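Local coordinates for extracellular solute-binding protein, family 7 (Colwellia psychrerythraea, PDB 4PET), which binds pyruvate together with a calcium ion and probably serves as the periplasmic solute-binding component of a TRAP transporter, at residues W98-F108 and L132-Y140; I142-Q153 and H235-V245. All coordinates share one frame; numbering follows the deposited sequence.

The chain passes through contact 1 first and then through contact 2, whose first strand, 142-149, directly follows helix 129-137 of contact 1. Their centres lie about 13 Å apart. Contact 2 is the edge pair of a five-stranded mixed sheet: 240-246 runs between 90-93 and the outermost strand 142-149. Contact 1 packs helix 129-137 against the loop that leaves strand 90-93, beside that sheet. The two contacts meet at the side-chain amide of Gln242, which is hydrogen-bonded to Trp98 and Tyr137. Contact 2 supplies Gln153 and Glu236 to the calcium site and so lines the ligand pocket, while the loop of contact 1 directly follows the pyruvate-binding Tyr96 and Tyr97.

Contact 1 (W98-F108 and L132-Y140); sequences WKGKNFNTMFF and LMKKVYDQY
Phe108 lays one face of its ring over Met133, a selenomethionine at this position, and the two side chains run antiparallel alongside one another. Met133 CA sits above the ring in a CH-pi contact, 3.9 Å from the centroid of Phe108 and 28° off the ring normal. The selenium lies obliquely to the same ring, a Met-aromatic contact at 4.9 Å from Met133 SE to the Phe108 centroid. Leu132 CB meets the ring edge in its plane, 3.9 Å from Phe108 CE1. Val136 approaches a neighbouring part of the ring, with its CG2 3.8 Å from Phe108 CE2. With CG1 of Val136 anti to the backbone N, its two methyls are shared out: CG2 serves Phe108 and the CB of Asn104, while CG1 turns to Asn102 and Thr105. Helix 129-137 is thereby packed on the long loop between strand 90-93 and helix 117-126 in the alpha/beta fold of a family 7 solute-binding protein, and Ile328 and Trp123 add packing on Phe108. One turn on from Met133, Tyr137 reaches deeper into the loop. Its hydroxyl lies in the plane of the indole, with Tyr137 OH 3.3 Å from Trp98 CD1. Trp98 and the Thr105 methyl only pack against this buried hydroxyl, whose hydrogen bonds are to Ser95 and Gln242; the indole NE1 is bonded to Gln242 too. Farther along the segment, Asn102 ND2 donates to Tyr140 OH at 3.0 Å, nearly straight at 161° and with the oxygen in the amide plane, although amide and ring planes stand 74° apart. Asn102 OD1 meanwhile accepts from the backbone N of Asn104 in an Asx turn, which fixes the rotation of the amide, and one water joins Tyr140 OH to Lys101 O.

Contact 2 (I142-Q153 and H235-V245); sequences IMSFPGGNTGNQ and HEPGTELQFMV. With CA (calcium ion), chain E; PYR (pyruvic acid), chain D.
Gln153 N bonds to Glu236 O, and Thr150 N to Thr239 O, where the strands give way to loops, bringing Gln153 and Glu236 together at the calcium ion. Glu236 OE2 binds the metal at 2.4 Å, and Thr239 OG1 donates to Glu236 OE1 at 2.6 Å, steadying the carboxylate; Glu211, Trp212 and pyruvate complete the calcium shell. The strands form an antiparallel ladder in the sheet beside this site, with Met143-Val245 and Phe145-Phe243 as hydrogen-bonded pairs. Glu240 grips the neighbouring strand with both carboxylate oxygens: Asn149 ND2 donates to Glu240 OE1 at 2.9 Å, almost straight at 170°, and Gly148 N donates to Glu240 OE2 at 2.8 Å. Both donors approach from above the carboxylate plane, which a bend at chi2 (77°) folds back over strand 142-149. His121 NE2 is also hydrogen-bonded to Glu240 OE1. An alanine here removes the whole carboxylate and would probably leave Gly148 N without its acceptor and the Asn149 amide less firmly oriented. Past Pro146, strand 142-149 carries one residue more than its partner, a beta bulge at Gly147 and Gly148. Gly147 N still reaches Leu241 O, 2.7 Å away, but from well above the carbonyl plane; a CB on Gly147 would clash with the backbone of Gln242 and Phe243. Gln242 NE2 donates at 3.0 Å to Ser144 OG, which lies on the Met244 face; the same amide is hydrogen-bonded to Trp98 through OE1 and to Tyr137 through NE2. Farther out, Asn152 is hydrogen-bonded to Asp347 of the second subunit. Apolar packing closes the opposite end of the pair: Ile142 CG2 lies 3.8 Å from Met244 CG. On the other face, Phe145 CE1 rests 4.0 Å from Val245 CG2.

Contact 1 (W98-F108 and L132-Y140)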
# COMPACT_ATOMS: atom_id res chain seq x y z
N TRP A 98 -6.12 -0.62 23.58
CA TRP A 98 -6.64 -1.57 24.55
C TRP A 98 -5.54 -2.23 25.35
O TRP A 98 -5.75 -3.27 25.99
CB TRP A 98 -7.55 -2.60 23.87
CG TRP A 98 -8.39 -1.97 22.80
CD1 TRP A 98 -8.50 -2.40 21.51
CD2 TRP A 98 -9.20 -0.79 22.90
NE1 TRP A 98 -9.33 -1.56 20.80
CE2 TRP A 98 -9.78 -0.57 21.62
CE3 TRP A 98 -9.51 0.10 23.94
CZ2 TRP A 98 -10.63 0.52 21.35
CZ3 TRP A 98 -10.35 1.17 23.66
CH2 TRP A 98 -10.90 1.37 22.38
N LYS A 99 -4.37 -1.60 25.38
CA LYS A 99 -3.25 -2.24 26.05
C LYS A 99 -3.51 -2.49 27.51
O LYS A 99 -3.04 -3.50 28.05
CB LYS A 99 -1.92 -1.48 25.80
CG LYS A 99 -1.79 -0.14 26.44
CD LYS A 99 -0.45 0.52 26.10
CE LYS A 99 -0.37 1.95 26.66
NZ LYS A 99 0.98 2.63 26.51
N GLY A 100 -4.26 -1.61 28.15
CA GLY A 100 -4.68 -1.84 29.52
C GLY A 100 -5.51 -3.09 29.73
O GLY A 100 -5.51 -3.64 30.83
N LYS A 101 -6.22 -3.52 28.69
CA LYS A 101 -7.11 -4.67 28.80
C LYS A 101 -6.36 -5.93 28.47
O LYS A 101 -6.66 -6.98 29.00
CB LYS A 101 -8.29 -4.51 27.84
CG LYS A 101 -9.19 -3.32 28.23
CD LYS A 101 -10.40 -3.19 27.32
CE LYS A 101 -11.25 -1.98 27.70
NZ LYS A 101 -11.94 -2.15 29.01
N ASN A 102 -5.36 -5.81 27.60
CA ASN A 102 -4.61 -6.96 27.12
C ASN A 102 -3.44 -6.41 26.33
O ASN A 102 -3.64 -5.82 25.26
CB ASN A 102 -5.49 -7.85 26.23
CG ASN A 102 -4.74 -9.07 25.71
OD1 ASN A 102 -3.53 -9.03 25.53
ND2 ASN A 102 -5.46 -10.17 25.47
N PHE A 103 -2.24 -6.53 26.87
CA PHE A 103 -1.08 -5.90 26.22
C PHE A 103 -0.84 -6.41 24.81
O PHE A 103 -0.20 -5.73 23.99
CB PHE A 103 0.21 -6.00 27.04
CG PHE A 103 0.41 -7.32 27.72
CD1 PHE A 103 0.63 -8.48 27.00
CD2 PHE A 103 0.39 -7.39 29.12
CE1 PHE A 103 0.82 -9.70 27.65
CE2 PHE A 103 0.58 -8.60 29.78
CZ PHE A 103 0.78 -9.76 29.04
N ASN A 104 -1.37 -7.59 24.48
CA ASN A 104 -1.14 -8.14 23.13
C ASN A 104 -1.88 -7.37 22.04
O ASN A 104 -1.52 -7.45 20.86
CB ASN A 104 -1.44 -9.64 23.08
CG ASN A 104 -0.38 -10.44 23.82
OD1 ASN A 104 0.81 -10.10 23.74
ND2 ASN A 104 -0.79 -11.46 24.56
N THR A 105 -2.87 -6.58 22.43
CA THR A 105 -3.55 -5.71 21.47
C THR A 105 -2.65 -4.61 20.88
O THR A 105 -2.96 -4.07 19.82
CB THR A 105 -4.79 -5.04 22.07
OG1 THR A 105 -4.43 -4.22 23.20
CG2 THR A 105 -5.82 -6.09 22.46
N MSE A 106 -1.54 -4.28 21.54
CA MSE A 106 -0.64 -3.22 21.05
C MSE A 106 0.01 -3.52 19.69
O MSE A 106 0.19 -2.62 18.87
CB MSE A 106 0.50 -2.99 22.05
CG MSE A 106 0.07 -2.30 23.34
SE MSE A 106 1.64 -1.80 24.38
CE MSE A 106 2.25 -3.57 24.94
N PHE A 107 0.35 -4.78 19.46
CA PHE A 107 1.24 -5.14 18.37
C PHE A 107 0.56 -5.21 16.99
O PHE A 107 1.25 -5.27 15.99
CB PHE A 107 2.01 -6.42 18.72
CG PHE A 107 2.61 -6.37 20.11
CD1 PHE A 107 3.60 -5.46 20.42
CD2 PHE A 107 2.12 -7.18 21.12
CE1 PHE A 107 4.12 -5.38 21.68
CE2 PHE A 107 2.62 -7.10 22.40
CZ PHE A 107 3.61 -6.21 22.68
N PHE A 108 -0.78 -5.16 16.95
CA PHE A 108 -1.52 -5.18 15.70
C PHE A 108 -1.74 -3.78 15.10
O PHE A 108 -2.31 -3.66 14.02
CB PHE A 108 -2.84 -5.94 15.87
CG PHE A 108 -2.62 -7.34 16.38
CD1 PHE A 108 -2.19 -8.35 15.51
CD2 PHE A 108 -2.73 -7.64 17.74
CE1 PHE A 108 -1.94 -9.64 15.96
CE2 PHE A 108 -2.49 -8.93 18.20
CZ PHE A 108 -2.09 -9.94 17.32
N LEU A 132 -3.16 -14.33 13.84
CA LEU A 132 -2.73 -14.01 15.21
C LEU A 132 -3.72 -13.02 15.85
O LEU A 132 -4.03 -13.10 17.04
CB LEU A 132 -1.29 -13.44 15.23
CG LEU A 132 -0.14 -14.42 15.01
CD1 LEU A 132 1.21 -13.70 14.83
CD2 LEU A 132 -0.03 -15.44 16.16
N MSE A 133 -4.20 -12.07 15.07
CA MSE A 133 -5.14 -11.10 15.58
C MSE A 133 -6.45 -11.74 16.01
O MSE A 133 -7.03 -11.38 17.05
CB MSE A 133 -5.39 -9.99 14.54
CG MSE A 133 -6.31 -8.94 15.08
SE MSE A 133 -6.18 -7.25 14.08
CE MSE A 133 -6.76 -7.87 12.41
N LYS A 134 -6.88 -12.72 15.23
CA LYS A 134 -8.10 -13.48 15.51
C LYS A 134 -7.94 -14.29 16.82
O LYS A 134 -8.88 -14.38 17.62
CB LYS A 134 -8.38 -14.42 14.33
CG LYS A 134 -9.59 -15.34 14.50
CD LYS A 134 -9.74 -16.26 13.27
CE LYS A 134 -11.09 -16.92 13.23
NZ LYS A 134 -11.36 -17.69 14.44
N LYS A 135 -6.75 -14.87 17.02
CA LYS A 135 -6.50 -15.64 18.26
C LYS A 135 -6.54 -14.72 19.50
O LYS A 135 -6.94 -15.14 20.56
CB LYS A 135 -5.14 -16.36 18.23
CG LYS A 135 -5.05 -17.55 17.34
CD LYS A 135 -4.04 -18.59 17.87
CE LYS A 135 -2.59 -18.24 17.47
NZ LYS A 135 -1.92 -19.23 16.55
N VAL A 136 -6.11 -13.47 19.36
CA VAL A 136 -6.13 -12.55 20.50
C VAL A 136 -7.56 -12.07 20.75
O VAL A 136 -8.02 -12.07 21.89
CB VAL A 136 -5.16 -11.34 20.29
CG1 VAL A 136 -5.47 -10.20 21.27
CG2 VAL A 136 -3.70 -11.83 20.42
N TYR A 137 -8.27 -11.72 19.69
CA TYR A 137 -9.57 -11.06 19.83
C TYR A 137 -10.76 -11.99 20.01
O TYR A 137 -11.78 -11.59 20.58
CB TYR A 137 -9.81 -10.08 18.64
CG TYR A 137 -9.19 -8.72 18.89
CD1 TYR A 137 -9.89 -7.73 19.57
CD2 TYR A 137 -7.91 -8.43 18.45
CE1 TYR A 137 -9.33 -6.50 19.81
CE2 TYR A 137 -7.35 -7.19 18.70
CZ TYR A 137 -8.06 -6.24 19.40
OH TYR A 137 -7.53 -4.97 19.63
N ASP A 138 -10.63 -13.23 19.54
CA ASP A 138 -11.73 -14.21 19.64
C ASP A 138 -12.18 -14.42 21.06
O ASP A 138 -13.35 -14.73 21.31
CB ASP A 138 -11.36 -15.60 19.10
CG ASP A 138 -11.63 -15.75 17.59
OD1 ASP A 138 -12.23 -14.83 16.98
OD2 ASP A 138 -11.25 -16.81 17.02
N GLN A 139 -11.24 -14.33 21.98
CA GLN A 139 -11.56 -14.54 23.38
C GLN A 139 -12.60 -13.54 23.87
O GLN A 139 -13.29 -13.80 24.84
CB GLN A 139 -10.29 -14.47 24.23
CG GLN A 139 -9.69 -13.09 24.31
CD GLN A 139 -8.40 -13.08 25.08
OE1 GLN A 139 -8.41 -13.17 26.31
NE2 GLN A 139 -7.28 -12.98 24.36
N TYR A 140 -12.73 -12.40 23.19
CA TYR A 140 -13.69 -11.37 23.59
C TYR A 140 -14.99 -11.41 22.79
O TYR A 140 -15.89 -10.59 23.03
CB TYR A 140 -13.05 -9.99 23.47
CG TYR A 140 -11.78 -9.90 24.24
CD1 TYR A 140 -11.79 -9.95 25.64
CD2 TYR A 140 -10.58 -9.74 23.60
CE1 TYR A 140 -10.63 -9.89 26.36
CE2 TYR A 140 -9.41 -9.69 24.31
CZ TYR A 140 -9.45 -9.77 25.69
OH TYR A 140 -8.27 -9.70 26.37
O HOH W 1 -8.37 -9.60 29.05

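Contact 2 (I142-Q153 and H235-V245)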
# COMPACT_ATOMS: atom_id res chain seq x y z
N ILE A 142 -14.97 -10.64 19.76
CA ILE A 142 -14.73 -9.53 18.85
C ILE A 142 -13.89 -10.00 17.63
O ILE A 142 -12.93 -10.75 17.77
CB ILE A 142 -13.96 -8.42 19.54
CG1 ILE A 142 -14.84 -7.70 20.58
CG2 ILE A 142 -13.44 -7.38 18.52
CD1 ILE A 142 -14.03 -6.81 21.48
N MSE A 143 -14.30 -9.55 16.45
CA MSE A 143 -13.53 -9.76 15.22
C MSE A 143 -12.87 -8.43 14.94
O MSE A 143 -13.52 -7.36 15.00
CB MSE A 143 -14.44 -10.17 14.05
CG MSE A 143 -15.37 -11.35 14.30
SE MSE A 143 -16.80 -11.39 12.95
CE MSE A 143 -15.89 -12.27 11.50
N SER A 144 -11.58 -8.48 14.67
CA SER A 144 -10.82 -7.27 14.37
C SER A 144 -10.23 -7.38 12.99
O SER A 144 -9.77 -8.46 12.61
CB SER A 144 -9.70 -7.09 15.39
OG SER A 144 -9.06 -5.85 15.20
N PHE A 145 -10.29 -6.26 12.26
CA PHE A 145 -9.85 -6.12 10.86
C PHE A 145 -9.05 -4.84 10.70
O PHE A 145 -9.32 -3.85 11.42
CB PHE A 145 -11.05 -5.98 9.93
CG PHE A 145 -11.99 -7.14 9.96
CD1 PHE A 145 -12.97 -7.23 10.92
CD2 PHE A 145 -11.93 -8.12 8.98
CE1 PHE A 145 -13.85 -8.31 10.94
CE2 PHE A 145 -12.80 -9.19 8.98
CZ PHE A 145 -13.76 -9.30 9.96
N PRO A 146 -8.07 -4.83 9.77
CA PRO A 146 -7.34 -3.59 9.43
C PRO A 146 -8.34 -2.47 9.17
O PRO A 146 -9.30 -2.72 8.46
CB PRO A 146 -6.59 -3.99 8.14
CG PRO A 146 -6.25 -5.49 8.37
CD PRO A 146 -7.55 -6.00 9.02
N GLY A 147 -8.11 -1.27 9.73
CA GLY A 147 -9.06 -0.17 9.58
C GLY A 147 -8.50 1.09 8.91
O GLY A 147 -9.16 2.12 8.90
N GLY A 148 -7.26 0.99 8.41
CA GLY A 148 -6.62 2.05 7.65
C GLY A 148 -5.23 2.39 8.16
O GLY A 148 -5.05 2.58 9.38
N ASN A 149 -4.26 2.54 7.25
CA ASN A 149 -2.91 2.92 7.64
C ASN A 149 -2.66 4.40 7.41
O ASN A 149 -3.09 4.95 6.40
CB ASN A 149 -1.88 2.14 6.86
CG ASN A 149 -0.68 1.79 7.68
OD1 ASN A 149 0.20 2.60 7.86
ND2 ASN A 149 -0.64 0.58 8.18
N THR A 150 -1.92 5.00 8.34
CA THR A 150 -1.48 6.39 8.22
C THR A 150 -0.13 6.47 7.50
O THR A 150 0.33 7.55 7.10
CB THR A 150 -1.35 7.03 9.62
OG1 THR A 150 -0.36 6.34 10.40
CG2 THR A 150 -2.70 6.99 10.37
N GLY A 151 0.53 5.35 7.34
CA GLY A 151 1.94 5.40 6.99
C GLY A 151 2.78 5.87 8.18
O GLY A 151 2.35 5.83 9.32
N ASN A 152 4.02 6.27 7.90
CA ASN A 152 5.00 6.50 8.95
C ASN A 152 4.66 7.81 9.67
O ASN A 152 4.37 8.83 9.03
CB ASN A 152 6.39 6.62 8.30
CG ASN A 152 7.47 5.94 9.10
OD1 ASN A 152 7.67 6.25 10.27
ND2 ASN A 152 8.15 4.97 8.48
N GLN A 153 4.66 7.81 11.00
CA GLN A 153 4.18 8.99 11.72
C GLN A 153 5.33 9.86 12.20
O GLN A 153 6.44 9.37 12.40
CB GLN A 153 3.28 8.58 12.90
CG GLN A 153 2.05 7.81 12.46
CD GLN A 153 1.04 7.61 13.54
OE1 GLN A 153 1.32 7.86 14.72
NE2 GLN A 153 -0.17 7.21 13.14
N HIS A 235 8.64 5.66 16.12
CA HIS A 235 7.76 4.98 17.08
C HIS A 235 6.53 4.35 16.43
O HIS A 235 5.97 3.36 16.94
CB HIS A 235 7.28 6.00 18.10
CG HIS A 235 6.49 7.10 17.47
ND1 HIS A 235 5.17 7.33 17.77
CD2 HIS A 235 6.82 7.98 16.49
CE1 HIS A 235 4.72 8.32 17.02
NE2 HIS A 235 5.70 8.73 16.24
N GLU A 236 6.08 4.95 15.32
CA GLU A 236 4.91 4.44 14.60
C GLU A 236 5.13 4.42 13.09
O GLU A 236 4.61 5.27 12.36
CB GLU A 236 3.66 5.25 14.95
CG GLU A 236 3.20 5.09 16.40
CD GLU A 236 1.81 5.68 16.65
OE1 GLU A 236 0.86 5.28 15.95
OE2 GLU A 236 1.67 6.55 17.52
N PRO A 237 5.90 3.43 12.61
CA PRO A 237 6.27 3.40 11.17
C PRO A 237 5.15 3.07 10.21
O PRO A 237 5.28 3.37 9.01
CB PRO A 237 7.32 2.29 11.10
CG PRO A 237 6.98 1.39 12.30
CD PRO A 237 6.56 2.37 13.38
N GLY A 238 4.09 2.45 10.72
CA GLY A 238 3.05 1.88 9.88
C GLY A 238 1.76 1.63 10.67
O GLY A 238 1.27 0.51 10.75
N THR A 239 1.22 2.71 11.20
CA THR A 239 0.04 2.65 12.05
C THR A 239 -1.20 2.25 11.31
O THR A 239 -1.70 2.97 10.46
CB THR A 239 -0.15 4.00 12.77
OG1 THR A 239 1.02 4.28 13.53
CG2 THR A 239 -1.40 3.97 13.67
N GLU A 240 -1.69 1.06 11.64
CA GLU A 240 -2.94 0.56 11.06
C GLU A 240 -4.04 0.74 12.09
O GLU A 240 -3.90 0.30 13.24
CB GLU A 240 -2.82 -0.92 10.71
CG GLU A 240 -4.03 -1.49 10.02
CD GLU A 240 -4.10 -1.10 8.55
OE1 GLU A 240 -3.05 -1.07 7.86
OE2 GLU A 240 -5.23 -0.86 8.09
N LEU A 241 -5.14 1.35 11.69
CA LEU A 241 -6.27 1.42 12.61
C LEU A 241 -7.03 0.09 12.60
O LEU A 241 -6.60 -0.90 11.99
CB LEU A 241 -7.20 2.59 12.29
CG LEU A 241 -6.47 3.94 12.21
CD1 LEU A 241 -7.41 5.05 11.75
CD2 LEU A 241 -5.85 4.33 13.54
N GLN A 242 -8.17 0.07 13.29
CA GLN A 242 -8.92 -1.15 13.50
C GLN A 242 -10.40 -0.93 13.26
O GLN A 242 -10.96 0.05 13.76
CB GLN A 242 -8.70 -1.49 14.98
CG GLN A 242 -9.69 -2.30 15.60
CD GLN A 242 -9.33 -2.56 17.05
OE1 GLN A 242 -9.36 -1.66 17.90
NE2 GLN A 242 -8.97 -3.79 17.33
N PHE A 243 -11.04 -1.83 12.51
CA PHE A 243 -12.48 -2.02 12.63
C PHE A 243 -12.66 -3.19 13.58
O PHE A 243 -11.87 -4.17 13.54
CB PHE A 243 -13.17 -2.44 11.32
CG PHE A 243 -13.33 -1.33 10.28
CD1 PHE A 243 -14.35 -0.41 10.39
CD2 PHE A 243 -12.49 -1.27 9.17
CE1 PHE A 243 -14.53 0.57 9.46
CE2 PHE A 243 -12.66 -0.27 8.22
CZ PHE A 243 -13.69 0.67 8.39
N MSE A 244 -13.71 -3.12 14.39
CA MSE A 244 -14.12 -4.23 15.24
C MSE A 244 -15.58 -4.57 14.94
O MSE A 244 -16.40 -3.69 14.73
CB MSE A 244 -13.99 -3.88 16.73
CG MSE A 244 -12.55 -3.93 17.22
SE MSE A 244 -12.31 -3.61 19.09
CE MSE A 244 -12.81 -1.70 19.08
N VAL A 245 -15.88 -5.86 14.93
CA VAL A 245 -17.24 -6.30 14.70
C VAL A 245 -17.61 -7.32 15.77
O VAL A 245 -16.85 -8.24 16.05
CB VAL A 245 -17.38 -6.99 13.34
CG1 VAL A 245 -18.84 -7.40 13.11
CG2 VAL A 245 -16.91 -6.10 12.24
CA CA E . 0.28 8.31 16.78
C PYR D . -2.83 7.69 17.61
O PYR D . -1.74 8.19 18.14
OXT PYR D . -3.84 7.53 18.41
CA PYR D . -2.91 7.42 16.23
O3 PYR D . -1.83 7.38 15.48
CB PYR D . -4.23 7.22 15.55
O HOH W 2 -4.48 0.56 5.02
O HOH W 3 7.39 6.85 13.09